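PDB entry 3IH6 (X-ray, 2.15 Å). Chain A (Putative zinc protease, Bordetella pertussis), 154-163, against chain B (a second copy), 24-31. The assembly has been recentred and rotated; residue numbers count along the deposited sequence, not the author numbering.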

# COMPACT_ATOMS: atom_id res chain seq x y z
N ASP A 154 -5.39 8.80 -26.25
CA ASP A 154 -4.56 10.02 -26.27
C ASP A 154 -3.72 10.18 -25.00
O ASP A 154 -4.27 10.51 -23.95
N TRP A 155 -2.41 9.94 -25.10
CA TRP A 155 -1.51 9.97 -23.93
C TRP A 155 -1.54 11.27 -23.14
O TRP A 155 -1.36 11.25 -21.92
N ARG A 156 -1.76 12.38 -23.84
CA ARG A 156 -1.81 13.72 -23.26
C ARG A 156 -2.89 13.88 -22.19
O ARG A 156 -2.85 14.82 -21.41
N LEU A 157 -3.85 12.96 -22.15
CA LEU A 157 -4.96 13.09 -21.23
C LEU A 157 -4.55 13.00 -19.75
O LEU A 157 -5.20 13.60 -18.88
N PHE A 158 -3.50 12.25 -19.44
CA PHE A 158 -3.08 12.16 -18.06
C PHE A 158 -2.80 13.55 -17.53
O PHE A 158 -2.99 13.82 -16.35
N PHE A 159 -2.36 14.44 -18.42
CA PHE A 159 -1.98 15.79 -18.00
C PHE A 159 -3.13 16.77 -18.24
O PHE A 159 -3.54 17.48 -17.32
N LEU A 160 -3.65 16.75 -19.46
CA LEU A 160 -4.72 17.65 -19.91
C LEU A 160 -5.91 17.69 -18.97
O LEU A 160 -6.46 18.74 -18.70
N GLN A 161 -6.29 16.55 -18.45
CA GLN A 161 -7.36 16.49 -17.48
C GLN A 161 -7.04 17.16 -16.12
O GLN A 161 -7.90 17.78 -15.53
N ARG A 162 -5.78 17.11 -15.68
CA ARG A 162 -5.38 17.86 -14.50
C ARG A 162 -5.40 19.36 -14.81
O ARG A 162 -5.86 20.16 -13.99
N ASP A 163 -4.91 19.77 -15.98
CA ASP A 163 -5.01 21.20 -16.31
C ASP A 163 -6.46 21.67 -16.37
O ASP A 163 -6.77 22.79 -15.97
N THR B 24 2.22 22.94 -17.91
CA THR B 24 3.48 22.25 -18.18
C THR B 24 3.55 21.58 -19.54
O THR B 24 2.96 20.53 -19.73
N PRO B 25 4.32 22.15 -20.48
CA PRO B 25 4.53 21.52 -21.79
C PRO B 25 5.33 20.20 -21.73
O PRO B 25 6.24 20.05 -20.88
N LEU B 26 5.01 19.26 -22.61
CA LEU B 26 5.70 17.98 -22.69
C LEU B 26 5.85 17.44 -24.11
O LEU B 26 4.92 17.51 -24.90
N VAL B 27 7.01 16.87 -24.39
CA VAL B 27 7.24 16.11 -25.63
C VAL B 27 7.35 14.62 -25.32
O VAL B 27 7.79 14.23 -24.23
N ALA B 28 6.96 13.79 -26.27
CA ALA B 28 7.06 12.34 -26.12
C ALA B 28 7.49 11.67 -27.43
O ALA B 28 7.29 12.22 -28.51
N ALA B 29 8.07 10.48 -27.31
CA ALA B 29 8.33 9.63 -28.46
C ALA B 29 8.02 8.19 -28.07
O ALA B 29 8.44 7.71 -27.02
N MSE B 30 7.25 7.50 -28.90
CA MSE B 30 6.91 6.13 -28.58
C MSE B 30 7.25 5.15 -29.68
O MSE B 30 7.21 5.47 -30.87
N TYR B 31 7.60 3.95 -29.24
CA TYR B 31 8.14 2.90 -30.09
C TYR B 31 7.41 1.62 -29.77
O TYR B 31 7.16 1.32 -28.60

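The most unusual feature of this contact is a tryptophan laid along a strand of the second copy, with a selenomethionine at one end. W155(A), chi1 p and chi2 -90°, points toward chain B and spans three alternate residues of the strand. The methyl of A28(B) sits over the face of its six-membered ring, CB lying 3.8 Å from W155(A) CZ2 in a CH-pi contact; alanine offers only its CB methyl, and that methyl lies over the ring face. Beside it, M30(B) SE lies 4.7 Å from the centroid of the W155(A) five-membered ring, an oblique approach; selenium is large and polarizable, and the contact is of the sulfur-aromatic kind. At the ring's edge, W155(A) CH2 is 3.9 Å from L26(B) O.

Strand alternation turns L26(B), A28(B) and M30(B) toward chain A, while V27(B) points away. L26(B), chi1 m with chi2 between wells, also reaches F159(A), four residues further along the chain from the tryptophan: its CD2 lies 3.6 Å from F159(A) CZ, over the face of a ring set by chi1 m.

No hydrogen bond crosses between the stretches. At the polar end, R162(A) NH2 is 4.0 Å from T24(B) OG1, and the guanidinium's charge is met within its own chain by a salt bridge, R162(A) NH2 to D163(A) OD1 at 2.5 Å.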

# COMPACT_ATOMS: atom_id res chain seq x y z
CB ASP A 154 -5.46 11.25 -26.47
CG ASP A 154 -4.69 12.54 -26.56
OD1 ASP A 154 -3.46 12.52 -26.82
OD2 ASP A 154 -5.32 13.60 -26.37
CB TRP A 155 -0.07 9.68 -24.36
CG TRP A 155 0.56 10.74 -25.22
CD1 TRP A 155 0.55 10.81 -26.59
CD2 TRP A 155 1.34 11.87 -24.77
NE1 TRP A 155 1.26 11.92 -27.02
CE2 TRP A 155 1.76 12.57 -25.92
CE3 TRP A 155 1.72 12.34 -23.51
CZ2 TRP A 155 2.53 13.75 -25.84
CZ3 TRP A 155 2.49 13.51 -23.43
CH2 TRP A 155 2.88 14.20 -24.59
CB ARG A 156 -2.04 14.75 -24.36
CG ARG A 156 -0.83 15.07 -25.20
CD ARG A 156 -1.24 15.58 -26.58
NE ARG A 156 -1.61 14.47 -27.46
CZ ARG A 156 -2.14 14.59 -28.68
NH1 ARG A 156 -2.41 15.80 -29.20
NH2 ARG A 156 -2.43 13.50 -29.38
CB LEU A 157 -6.03 12.05 -21.55
CG LEU A 157 -6.88 12.35 -22.80
CD1 LEU A 157 -7.68 11.13 -23.12
CD2 LEU A 157 -7.81 13.56 -22.60
CB PHE A 158 -1.86 11.26 -17.87
CG PHE A 158 -1.25 11.35 -16.49
CD1 PHE A 158 -1.93 10.86 -15.38
CD2 PHE A 158 0.03 11.90 -16.32
CE1 PHE A 158 -1.36 10.94 -14.12
CE2 PHE A 158 0.61 11.99 -15.06
CZ PHE A 158 -0.09 11.50 -13.95
CB PHE A 159 -0.71 16.22 -18.73
CG PHE A 159 0.49 15.35 -18.43
CD1 PHE A 159 1.18 15.49 -17.23
CD2 PHE A 159 0.93 14.43 -19.35
CE1 PHE A 159 2.30 14.70 -16.95
CE2 PHE A 159 2.06 13.63 -19.09
CZ PHE A 159 2.74 13.77 -17.90
CB LEU A 160 -5.16 17.29 -21.34
CG LEU A 160 -6.41 17.91 -21.97
CD1 LEU A 160 -6.15 19.39 -22.23
CD2 LEU A 160 -6.84 17.21 -23.27
CB GLN A 161 -7.85 15.06 -17.39
CG GLN A 161 -8.75 14.79 -18.61
CD GLN A 161 -9.12 13.36 -18.80
OE1 GLN A 161 -8.55 12.46 -18.14
NE2 GLN A 161 -10.07 13.11 -19.69
CB ARG A 162 -3.98 17.46 -14.00
CG ARG A 162 -3.55 18.24 -12.75
CD ARG A 162 -2.07 18.55 -12.71
NE ARG A 162 -1.75 19.72 -13.51
CZ ARG A 162 -0.54 20.01 -13.98
NH1 ARG A 162 0.49 19.20 -13.75
NH2 ARG A 162 -0.36 21.11 -14.69
CB ASP A 163 -4.27 21.54 -17.60
CG ASP A 163 -2.78 21.31 -17.49
OD1 ASP A 163 -2.25 21.42 -16.37
OD2 ASP A 163 -2.13 21.01 -18.51
CB THR B 24 3.74 21.15 -17.15
OG1 THR B 24 3.44 21.66 -15.84
CG2 THR B 24 5.21 20.66 -17.24
CB PRO B 25 5.32 22.57 -22.55
CG PRO B 25 6.00 23.36 -21.49
CD PRO B 25 5.06 23.41 -20.34
CB LEU B 26 4.96 16.92 -21.87
CG LEU B 26 5.01 17.03 -20.35
CD1 LEU B 26 3.72 17.68 -19.85
CD2 LEU B 26 5.19 15.69 -19.77
CB VAL B 27 8.49 16.60 -26.41
CG1 VAL B 27 8.33 18.05 -26.79
CG2 VAL B 27 9.77 16.42 -25.57
CB ALA B 28 5.74 11.78 -25.65
CB ALA B 29 9.77 9.77 -28.92
CB MSE B 30 5.45 5.96 -28.11
CG MSE B 30 4.42 6.80 -28.74
SE MSE B 30 3.80 8.12 -27.45
CE MSE B 30 4.69 9.66 -28.21
CB TYR B 31 9.64 2.73 -29.82
CG TYR B 31 10.46 4.01 -30.01
CD1 TYR B 31 11.18 4.25 -31.20
CD2 TYR B 31 10.49 4.98 -29.01
CE1 TYR B 31 11.90 5.42 -31.37
CE2 TYR B 31 11.19 6.14 -29.18
CZ TYR B 31 11.93 6.36 -30.33
OH TYR B 31 12.63 7.54 -30.44